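Side-chain contacts in chain length determinant protein (Shigella flexneri, PDB 4E2H), which probably regulates the length of O-antigen lipopolysaccharide chains, acting through its periplasmic domain as an oligomer at the inner membrane: residues 149-152 with 153-157; 157-160 with 161-165; 189-192 with 193-196; 207-210 with 211-215. All blocks are in the same frame, centred on the assembly; numbering follows the deposited sequence.

Contact 1 of 4, residues 149-152 with 153-157; sequences DLRI and RQIQE
Two torsions steer Arg151 onto Gln154: chi1 of -173° sets its CG opposite the backbone N, and a bend at chi2 (42°) turns the chain along the helix, so that NH1 arrives 2.8 Å from Gln154 OE1. The nearly straight hydrogen bond lies in the guanidinium plane. The guanidinium and amide planes are 49° apart, and NH1 approaches the oxygen tilted from the amide's own plane. Glutamine suits this place, offering a neutral acceptor on a chain long enough to meet arginine one turn away. The second terminal nitrogen, Arg151 NH2, binds Val178 O of the same chain.

On another side of the helix, Arg153 folds back over Leu150. A bend at chi3 lays one face of its guanidinium over Leu150 CA, with NH2 3.4 Å from that atom and 3.5 Å from Leu150 CD1. The long aliphatic part of arginine makes this reach possible. Leu150 also packs on Leu203 of the second subunit, and Arg153 on Pro202 there.

Ile152 and Ile155 meet at their CD1 methyls, 3.8 Å apart. Ile155 CD1 also rests 3.4 Å from Arg151 O, the carbonyl that accepts Ile155 N at 3.0 Å. Ile155 packs under Met194 and Ile195 of helix 187-195, Ile152 on Glu198.

The chemistry implies that the Arg151 guanidinium is fixed in rotation by two neutral oxygens, which would spread its positive charge without cancelling it, whereas within this stretch the Arg153 guanidinium makes van der Waals contact rather than hydrogen bonds.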
loop_
_atom_site.group_PDB
_atom_site.type_symbol
_atom_site.label_atom_id
_atom_site.label_comp_id
_atom_site.label_asym_id
_atom_site.label_seq_id
_atom_site.Cartn_x
_atom_site.Cartn_y
_atom_site.Cartn_z
ATOM N N ASP C 149 -4.431 -30.028 12.704
ATOM C CA ASP C 149 -5.073 -30.773 13.788
ATOM C C ASP C 149 -6.336 -31.525 13.374
ATOM O O ASP C 149 -6.564 -32.662 13.806
ATOM C CB ASP C 149 -5.289 -29.892 15.011
ATOM C CG ASP C 149 -3.983 -29.306 15.504
ATOM O OD1 ASP C 149 -2.942 -29.716 14.937
ATOM O OD2 ASP C 149 -3.985 -28.458 16.430
ATOM N N LEU C 150 -7.147 -30.909 12.529
ATOM C CA LEU C 150 -8.242 -31.652 11.902
ATOM C C LEU C 150 -7.732 -32.884 11.142
ATOM O O LEU C 150 -8.302 -33.953 11.261
ATOM C CB LEU C 150 -9.052 -30.773 10.944
ATOM C CG LEU C 150 -9.896 -31.580 9.946
ATOM C CD1 LEU C 150 -11.161 -32.079 10.604
ATOM C CD2 LEU C 150 -10.245 -30.727 8.715
ATOM N N ARG C 151 -6.658 -32.745 10.374
ATOM C CA ARG C 151 -6.146 -33.886 9.637
ATOM C C ARG C 151 -5.702 -34.943 10.645
ATOM O O ARG C 151 -5.966 -36.135 10.436
ATOM C CB ARG C 151 -5.031 -33.498 8.674
ATOM C CG ARG C 151 -4.565 -34.622 7.748
ATOM C CD ARG C 151 -5.752 -35.446 7.182
ATOM N NE ARG C 151 -5.348 -36.154 5.957
ATOM C CZ ARG C 151 -6.181 -36.618 5.021
ATOM N NH1 ARG C 151 -7.488 -36.473 5.155
ATOM N NH2 ARG C 151 -5.698 -37.236 3.947
ATOM N N ILE C 152 -5.105 -34.524 11.770
ATOM C CA ILE C 152 -4.759 -35.495 12.839
ATOM C C ILE C 152 -5.970 -36.191 13.498
ATOM O O ILE C 152 -5.896 -37.370 13.849
ATOM C CB ILE C 152 -3.840 -34.920 13.958
ATOM C CG1 ILE C 152 -2.365 -34.998 13.562
ATOM C CG2 ILE C 152 -3.971 -35.721 15.231
ATOM C CD1 ILE C 152 -2.095 -35.594 12.197
ATOM N N ARG C 153 -7.080 -35.487 13.690
ATOM C CA ARG C 153 -8.237 -36.166 14.266
ATOM C C ARG C 153 -8.727 -37.184 13.251
ATOM O O ARG C 153 -9.120 -38.285 13.616
ATOM C CB ARG C 153 -9.342 -35.203 14.715
ATOM C CG ARG C 153 -8.899 -34.311 15.876
ATOM C CD ARG C 153 -10.000 -33.370 16.390
ATOM N NE ARG C 153 -10.657 -32.600 15.330
ATOM C CZ ARG C 153 -10.214 -31.427 14.859
ATOM N NH1 ARG C 153 -9.114 -30.874 15.365
ATOM N NH2 ARG C 153 -10.879 -30.797 13.885
ATOM N N GLN C 154 -8.649 -36.842 11.970
ATOM C CA GLN C 154 -9.053 -37.780 10.925
ATOM C C GLN C 154 -8.207 -39.038 11.000
ATOM O O GLN C 154 -8.715 -40.148 10.925
ATOM C CB GLN C 154 -8.941 -37.133 9.538
ATOM C CG GLN C 154 -10.007 -36.079 9.310
ATOM C CD GLN C 154 -10.036 -35.555 7.895
ATOM O OE1 GLN C 154 -8.984 -35.410 7.238
ATOM N NE2 GLN C 154 -11.246 -35.281 7.397
ATOM N N ILE C 155 -6.906 -38.851 11.148
ATOM C CA ILE C 155 -5.996 -39.969 11.310
ATOM C C ILE C 155 -6.298 -40.770 12.585
ATOM O O ILE C 155 -6.432 -41.988 12.506
ATOM C CB ILE C 155 -4.514 -39.515 11.244
ATOM C CG1 ILE C 155 -4.108 -39.297 9.784
ATOM C CG2 ILE C 155 -3.608 -40.537 11.909
ATOM C CD1 ILE C 155 -3.250 -38.060 9.544
ATOM N N GLN C 156 -6.423 -40.113 13.742
ATOM C CA GLN C 156 -6.782 -40.828 14.986
ATOM C C GLN C 156 -8.012 -41.700 14.782
ATOM O O GLN C 156 -8.119 -42.789 15.343
ATOM C CB GLN C 156 -7.044 -39.862 16.152
ATOM C CG GLN C 156 -5.887 -39.764 17.154
ATOM C CD GLN C 156 -5.741 -38.364 17.769
ATOM O OE1 GLN C 156 -6.614 -37.505 17.607
ATOM N NE2 GLN C 156 -4.628 -38.134 18.472
ATOM N N GLU C 157 -8.927 -41.204 13.961
ATOM C CA GLU C 157 -10.222 -41.817 13.773
ATOM C C GLU C 157 -10.083 -43.065 12.918
ATOM O O GLU C 157 -10.628 -44.134 13.240
ATOM C CB GLU C 157 -11.156 -40.814 13.113
ATOM C CG GLU C 157 -12.583 -41.236 13.001
ATOM C CD GLU C 157 -13.356 -41.074 14.318
ATOM O OE1 GLU C 157 -12.733 -40.660 15.342
ATOM O OE2 GLU C 157 -14.591 -41.360 14.322
#

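Contact 2 of 4, residues 157-160 with 161-165; sequences EALQ and YANQA
Tyr161 CG stands opposite the carbonyl carbon (chi1 -48°), which lays the ring back over the preceding turn, against Glu157 and Ala158. Glu157 O lies 3.5 Å above the ring plane and over its centre; Ala158 N shares that face, nearer the rim. Tyr161 OH reaches Glu157 CG at 3.0 Å, a tight fit, and the carboxylate stands almost perpendicular to the ring (86°). Both carboxylate oxygens are hydrogen-bonded outside this stretch, OE2 to Thr200 OG1 of the second subunit.

These are the last turns of helix 97-164; from Ala158 O onward the backbone bonds run i to i+4, while Glu157 O, under the Tyr161 ring, takes Gln160 N only weakly. Ala158 O takes Ala162 N at 3.0 Å, Leu159 O takes Asn163 N at 2.8 Å, and Gln160 O takes Gln164 N at 2.9 Å. Tyr161 O accepts Ala165 N at 3.1 Å, where the chain leaves helical geometry.

The small Ala158 leaves room for the Tyr161 ring: its CB sits 4.1 Å from Tyr161 CD2 and also meets Leu191 and Leu183. Asn163 ND2 lies 4.1 Å from Leu159 CG. Gln164 OE1 accepts a weak hydrogen bond from Ser193 OG of the second subunit.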
loop_
_atom_site.group_PDB
_atom_site.type_symbol
_atom_site.label_atom_id
_atom_site.label_comp_id
_atom_site.label_asym_id
_atom_site.label_seq_id
_atom_site.Cartn_x
_atom_site.Cartn_y
_atom_site.Cartn_z
ATOM N N GLU C 157 -8.927 -41.204 13.961
ATOM C CA GLU C 157 -10.222 -41.817 13.773
ATOM C C GLU C 157 -10.083 -43.065 12.918
ATOM O O GLU C 157 -10.628 -44.134 13.240
ATOM C CB GLU C 157 -11.156 -40.814 13.113
ATOM C CG GLU C 157 -12.583 -41.236 13.001
ATOM C CD GLU C 157 -13.356 -41.074 14.318
ATOM O OE1 GLU C 157 -12.733 -40.660 15.342
ATOM O OE2 GLU C 157 -14.591 -41.360 14.322
ATOM N N ALA C 158 -9.337 -42.935 11.828
ATOM C CA ALA C 158 -9.184 -44.054 10.904
ATOM C C ALA C 158 -8.333 -45.188 11.503
ATOM O O ALA C 158 -8.282 -46.296 10.962
ATOM C CB ALA C 158 -8.596 -43.585 9.588
ATOM N N LEU C 159 -7.649 -44.905 12.607
ATOM C CA LEU C 159 -6.799 -45.908 13.220
ATOM C C LEU C 159 -7.713 -46.927 13.858
ATOM O O LEU C 159 -7.457 -48.132 13.791
ATOM C CB LEU C 159 -5.898 -45.300 14.284
ATOM C CG LEU C 159 -5.059 -46.295 15.074
ATOM C CD1 LEU C 159 -4.132 -47.040 14.142
ATOM C CD2 LEU C 159 -4.260 -45.548 16.112
ATOM N N GLN C 160 -8.783 -46.429 14.475
ATOM C CA GLN C 160 -9.813 -47.287 15.026
ATOM C C GLN C 160 -10.368 -48.200 13.934
ATOM O O GLN C 160 -10.396 -49.419 14.095
ATOM C CB GLN C 160 -10.929 -46.432 15.610
ATOM C CG GLN C 160 -10.501 -45.661 16.829
ATOM C CD GLN C 160 -11.642 -44.867 17.421
ATOM O OE1 GLN C 160 -12.325 -44.116 16.710
ATOM N NE2 GLN C 160 -11.879 -45.044 18.728
ATOM N N TYR C 161 -10.804 -47.617 12.819
ATOM C CA TYR C 161 -11.353 -48.418 11.725
ATOM C C TYR C 161 -10.368 -49.518 11.369
ATOM O O TYR C 161 -10.746 -50.673 11.221
ATOM C CB TYR C 161 -11.639 -47.574 10.468
ATOM C CG TYR C 161 -12.400 -46.272 10.678
ATOM C CD1 TYR C 161 -13.191 -46.065 11.799
ATOM C CD2 TYR C 161 -12.330 -45.254 9.729
ATOM C CE1 TYR C 161 -13.884 -44.876 11.975
ATOM C CE2 TYR C 161 -13.011 -44.058 9.895
ATOM C CZ TYR C 161 -13.790 -43.869 11.018
ATOM O OH TYR C 161 -14.481 -42.682 11.189
ATOM N N ALA C 162 -9.097 -49.166 11.208
ATOM C CA ALA C 162 -8.119 -50.174 10.806
ATOM C C ALA C 162 -7.937 -51.247 11.901
ATOM O O ALA C 162 -7.989 -52.428 11.603
ATOM C CB ALA C 162 -6.801 -49.549 10.429
ATOM N N ASN C 163 -7.735 -50.836 13.154
ATOM C CA ASN C 163 -7.689 -51.783 14.266
ATOM C C ASN C 163 -8.836 -52.794 14.216
ATOM O O ASN C 163 -8.603 -54.006 14.226
ATOM C CB ASN C 163 -7.703 -51.071 15.619
ATOM C CG ASN C 163 -6.349 -50.492 15.982
ATOM O OD1 ASN C 163 -5.331 -50.796 15.340
ATOM N ND2 ASN C 163 -6.325 -49.652 17.025
ATOM N N GLN C 164 -10.064 -52.299 14.129
ATOM C CA GLN C 164 -11.215 -53.186 14.136
ATOM C C GLN C 164 -11.230 -54.164 12.967
ATOM O O GLN C 164 -11.685 -55.310 13.108
ATOM C CB GLN C 164 -12.524 -52.397 14.188
ATOM C CG GLN C 164 -13.582 -53.093 15.033
ATOM C CD GLN C 164 -14.935 -52.427 14.946
ATOM O OE1 GLN C 164 -15.121 -51.282 15.403
ATOM N NE2 GLN C 164 -15.902 -53.141 14.354
ATOM N N ALA C 165 -10.739 -53.714 11.815
ATOM C CA ALA C 165 -10.683 -54.566 10.624
ATOM C C ALA C 165 -9.350 -55.305 10.566
ATOM O O ALA C 165 -9.006 -55.908 9.532
ATOM C CB ALA C 165 -10.879 -53.731 9.365
#

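Contact 3 of 4, residues 189-192 with 193-196; sequences EALE and SMIK
Leu191 and Met194, the latter modelled as selenomethionine, supply the apolar part of this contact. Their side chains lie side by side and point the same way, with Leu191 CD2 touching Met194 CE at 3.6 Å. Met194 gets there by setting CG opposite its backbone N (chi1 -179°) and then bending twice, a route open to a long unbranched chain.

The backbone bonds are looser than in a regular helix. Ser193 N reaches Glu189 O at 3.4 Å, a weak bond, and Ile195 N is weakly shared between Leu191 O and Glu192 O. Lys196 N makes a firmer, nearly straight bond of 3.1 Å to Glu192 O. Ile195 also rests a methyl on a carbonyl, its CD1 turning back to lie 3.4 Å from Leu191 O. The irregularity centres on the peptide joining Ser193 to Met194, where psi of Ser193 is 101° and phi of Met194 is 156°. It leaves Ala190 O only 2.5 Å from Ser193 O, too close for two acceptors, so the local detail is doubtful.

Among the polar side chains, Glu189 forms a salt bridge through OE1 with Lys169 NZ, as suits a carboxylate on a partly exposed side, and Ser193 OG makes a weak hydrogen bond with His197 ND1.

Helix 187-195 lies against the end of the long helix 97-164, where Ile195 packs on Gln156, while Leu191 also meets Leu183 and Leu186, and Met194 meets Leu186. Beyond its own chain, Ala190 meets Leu191 of the third subunit and Ser193 meets Tyr161 of the same neighbour.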
loop_
_atom_site.group_PDB
_atom_site.type_symbol
_atom_site.label_atom_id
_atom_site.label_comp_id
_atom_site.label_asym_id
_atom_site.label_seq_id
_atom_site.Cartn_x
_atom_site.Cartn_y
_atom_site.Cartn_z
ATOM N N GLU C 189 -0.154 -49.755 11.317
ATOM C CA GLU C 189 1.233 -49.440 11.613
ATOM C C GLU C 189 1.631 -48.050 11.080
ATOM O O GLU C 189 2.376 -47.313 11.738
ATOM C CB GLU C 189 2.173 -50.541 11.141
ATOM C CG GLU C 189 2.553 -51.482 12.270
ATOM C CD GLU C 189 3.581 -52.520 11.852
ATOM O OE1 GLU C 189 3.321 -53.249 10.863
ATOM O OE2 GLU C 189 4.649 -52.604 12.510
ATOM N N ALA C 190 1.116 -47.681 9.908
ATOM C CA ALA C 190 1.397 -46.352 9.362
ATOM C C ALA C 190 0.613 -45.254 10.083
ATOM O O ALA C 190 1.191 -44.243 10.492
ATOM C CB ALA C 190 1.121 -46.304 7.868
ATOM N N LEU C 191 -0.701 -45.438 10.233
ATOM C CA LEU C 191 -1.508 -44.410 10.876
ATOM C C LEU C 191 -0.976 -44.138 12.289
ATOM O O LEU C 191 -0.908 -42.990 12.728
ATOM C CB LEU C 191 -2.997 -44.782 10.887
ATOM C CG LEU C 191 -3.742 -45.049 9.563
ATOM C CD1 LEU C 191 -5.212 -45.321 9.843
ATOM C CD2 LEU C 191 -3.633 -43.905 8.529
ATOM N N GLU C 192 -0.554 -45.186 12.982
ATOM C CA GLU C 192 -0.133 -45.031 14.363
ATOM C C GLU C 192 1.150 -44.213 14.526
ATOM O O GLU C 192 1.222 -43.328 15.381
ATOM C CB GLU C 192 0.014 -46.380 15.039
ATOM C CG GLU C 192 -0.020 -46.268 16.536
ATOM C CD GLU C 192 -0.264 -47.605 17.216
ATOM O OE1 GLU C 192 -0.451 -48.625 16.499
ATOM O OE2 GLU C 192 -0.272 -47.635 18.472
ATOM N N SER C 193 2.172 -44.530 13.740
ATOM C CA SER C 193 3.367 -43.703 13.683
ATOM C C SER C 193 3.027 -42.653 12.652
ATOM O O SER C 193 3.087 -42.930 11.457
ATOM C CB SER C 193 4.554 -44.517 13.189
ATOM O OG SER C 193 5.369 -43.732 12.328
HETATM N N MSE C 194 2.672 -41.459 13.105
HETATM C CA MSE C 194 2.001 -40.482 12.261
HETATM C C MSE C 194 1.296 -39.621 13.268
HETATM O O MSE C 194 1.443 -38.406 13.264
HETATM C CB MSE C 194 1.007 -41.177 11.332
HETATM C CG MSE C 194 0.247 -40.259 10.384
HETATM SE SE MSE C 194 0.249 -40.929 8.516
HETATM C CE MSE C 194 -1.680 -40.905 8.196
ATOM N N ILE C 195 0.570 -40.274 14.165
ATOM C CA ILE C 195 0.110 -39.646 15.391
ATOM C C ILE C 195 1.293 -39.534 16.361
ATOM O O ILE C 195 1.452 -38.524 17.046
ATOM C CB ILE C 195 -1.066 -40.451 16.024
ATOM C CG1 ILE C 195 -2.208 -40.568 15.006
ATOM C CG2 ILE C 195 -1.565 -39.785 17.292
ATOM C CD1 ILE C 195 -3.023 -41.845 15.140
ATOM N N LYS C 196 2.123 -40.573 16.412
ATOM C CA LYS C 196 3.404 -40.525 17.114
ATOM C C LYS C 196 4.286 -39.356 16.630
ATOM O O LYS C 196 5.079 -38.797 17.396
ATOM C CB LYS C 196 4.150 -41.851 16.921
ATOM C CG LYS C 196 4.937 -42.320 18.143
ATOM C CD LYS C 196 6.469 -42.180 17.963
ATOM C CE LYS C 196 7.224 -42.434 19.286
ATOM N NZ LYS C 196 6.742 -43.610 20.077
#

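Contact 4 of 4, residues 207-210 with 211-215; sequences PNYY and QTRQN
The opening turns of helix 207-219 bring Tyr209 and Tyr210 up against Arg213, one turn further on. Arg213 NH1 comes to the edge of the Tyr210 ring, close to the ring plane and 3.5 Å from CD1, while the ring and guanidinium planes stand 70° apart. The same nitrogen lies 3.7 Å from Tyr209 CE2, where the two planes are closer to parallel, at 34°. Arg213 begins with CG opposite its backbone N (chi1 179°), which sends the chain back toward the tyrosines, and its NH2 goes on to form a salt bridge with Glu146 of the third subunit. Both rings thus touch NH1 of a guanidinium whose NH2 is committed to a neighbour. Tyr209 OH is itself hydrogen-bonded to Glu141 of helix 97-164, and its ring stacks on Phe205.

Asn208 O holds two donors from Thr212: the backbone N at 3.0 Å, placed above the carbonyl plane, and, through a weak bond, OG1 at 3.1 Å. Pro207, which has no amide hydrogen to give, suits a place near the N-terminal end of a helix, and its O accepts Gln211 N at 3.2 Å. Arg213 N then binds Tyr209 O, and Gln214 N binds Tyr210 O.

A threonine hydroxyl bonded to the carbonyl four residues before it, alongside the backbone amide, is a recurring feature of alpha-helices, here weakly made.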
loop_
_atom_site.group_PDB
_atom_site.type_symbol
_atom_site.label_atom_id
_atom_site.label_comp_id
_atom_site.label_asym_id
_atom_site.label_seq_id
_atom_site.Cartn_x
_atom_site.Cartn_y
_atom_site.Cartn_z
ATOM N N PRO C 207 1.670 -19.417 -0.541
ATOM C CA PRO C 207 2.883 -18.707 -0.960
ATOM C C PRO C 207 2.875 -17.301 -0.376
ATOM O O PRO C 207 3.938 -16.763 -0.047
ATOM C CB PRO C 207 2.750 -18.642 -2.480
ATOM C CG PRO C 207 1.765 -19.765 -2.820
ATOM C CD PRO C 207 0.817 -19.794 -1.682
ATOM N N ASN C 208 1.683 -16.722 -0.239
ATOM C CA ASN C 208 1.543 -15.422 0.392
ATOM C C ASN C 208 2.120 -15.389 1.796
ATOM O O ASN C 208 2.484 -14.326 2.309
ATOM C CB ASN C 208 0.082 -15.004 0.487
ATOM C CG ASN C 208 -0.105 -13.795 1.396
ATOM O OD1 ASN C 208 -0.418 -13.934 2.587
ATOM N ND2 ASN C 208 0.120 -12.595 0.840
ATOM N N TYR C 209 2.166 -16.545 2.438
ATOM C CA TYR C 209 2.699 -16.611 3.776
ATOM C C TYR C 209 4.199 -16.378 3.744
ATOM O O TYR C 209 4.730 -15.656 4.591
ATOM C CB TYR C 209 2.406 -17.954 4.413
ATOM C CG TYR C 209 3.074 -18.104 5.746
ATOM C CD1 TYR C 209 2.582 -17.453 6.869
ATOM C CD2 TYR C 209 4.206 -18.880 5.884
ATOM C CE1 TYR C 209 3.207 -17.590 8.108
ATOM C CE2 TYR C 209 4.833 -19.028 7.113
ATOM C CZ TYR C 209 4.335 -18.382 8.222
ATOM O OH TYR C 209 4.969 -18.537 9.446
ATOM N N TYR C 210 4.891 -16.987 2.784
ATOM C CA TYR C 210 6.335 -16.776 2.702
ATOM C C TYR C 210 6.685 -15.340 2.295
ATOM O O TYR C 210 7.643 -14.777 2.821
ATOM C CB TYR C 210 7.012 -17.809 1.793
ATOM C CG TYR C 210 6.654 -19.211 2.191
ATOM C CD1 TYR C 210 6.983 -19.691 3.450
ATOM C CD2 TYR C 210 5.967 -20.056 1.319
ATOM C CE1 TYR C 210 6.625 -20.983 3.849
ATOM C CE2 TYR C 210 5.614 -21.356 1.696
ATOM C CZ TYR C 210 5.944 -21.809 2.970
ATOM O OH TYR C 210 5.606 -23.084 3.373
ATOM N N GLN C 211 5.914 -14.750 1.379
ATOM C CA GLN C 211 6.169 -13.365 0.949
ATOM C C GLN C 211 6.014 -12.433 2.128
ATOM O O GLN C 211 6.866 -11.581 2.402
ATOM C CB GLN C 211 5.180 -12.913 -0.124
ATOM C CG GLN C 211 5.241 -13.678 -1.424
ATOM C CD GLN C 211 4.163 -13.226 -2.388
ATOM O OE1 GLN C 211 3.599 -12.139 -2.229
ATOM N NE2 GLN C 211 3.854 -14.064 -3.385
ATOM N N THR C 212 4.885 -12.591 2.804
ATOM C CA THR C 212 4.574 -11.812 3.975
ATOM C C THR C 212 5.712 -11.930 4.992
ATOM O O THR C 212 6.160 -10.928 5.556
ATOM C CB THR C 212 3.242 -12.289 4.580
ATOM O OG1 THR C 212 2.147 -11.679 3.873
ATOM C CG2 THR C 212 3.189 -11.943 6.045
ATOM N N ARG C 213 6.212 -13.146 5.192
ATOM C CA ARG C 213 7.215 -13.388 6.233
ATOM C C ARG C 213 8.534 -12.692 5.941
ATOM O O ARG C 213 9.210 -12.201 6.852
ATOM C CB ARG C 213 7.460 -14.891 6.424
ATOM C CG ARG C 213 8.510 -15.178 7.481
ATOM C CD ARG C 213 8.265 -16.502 8.199
ATOM N NE ARG C 213 9.426 -17.375 8.055
ATOM C CZ ARG C 213 9.494 -18.399 7.208
ATOM N NH1 ARG C 213 8.446 -18.706 6.449
ATOM N NH2 ARG C 213 10.601 -19.128 7.134
ATOM N N GLN C 214 8.907 -12.689 4.665
ATOM C CA GLN C 214 10.107 -12.007 4.214
ATOM C C GLN C 214 9.877 -10.511 4.321
ATOM O O GLN C 214 10.783 -9.759 4.673
ATOM C CB GLN C 214 10.442 -12.412 2.776
ATOM C CG GLN C 214 11.637 -11.693 2.177
ATOM C CD GLN C 214 12.914 -11.891 2.973
ATOM O OE1 GLN C 214 13.335 -11.010 3.729
ATOM N NE2 GLN C 214 13.547 -13.048 2.800
ATOM N N ASN C 215 8.647 -10.087 4.044
ATOM C CA ASN C 215 8.316 -8.671 4.085
ATOM C C ASN C 215 8.509 -8.101 5.473
ATOM O O ASN C 215 8.883 -6.941 5.630
ATOM C CB ASN C 215 6.892 -8.431 3.616
ATOM C CG ASN C 215 6.664 -7.002 3.176
ATOM O OD1 ASN C 215 7.476 -6.110 3.462
ATOM N ND2 ASN C 215 5.551 -6.771 2.472
#

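Contacts 1 and 2 follow one another on helix 97-164, share Glu157 and have centres about 12 Å apart; contact 3, on helix 187-195, comes next along the chain and contact 4, on helix 207-219, last. Contact 3 packs against both of the first two, its centre about 11 and 12 Å from theirs, as the two helices lie together. Contact 4 stands apart, its nearest atoms about 15 Å from contact 1. The first three thus form one helical cluster near the end of the long helix. Contacts 1 and 2 touch the second subunit; contacts 3, 4 and, through Arg151, contact 1 touch the third, consistent with a protein that works as an oligomer.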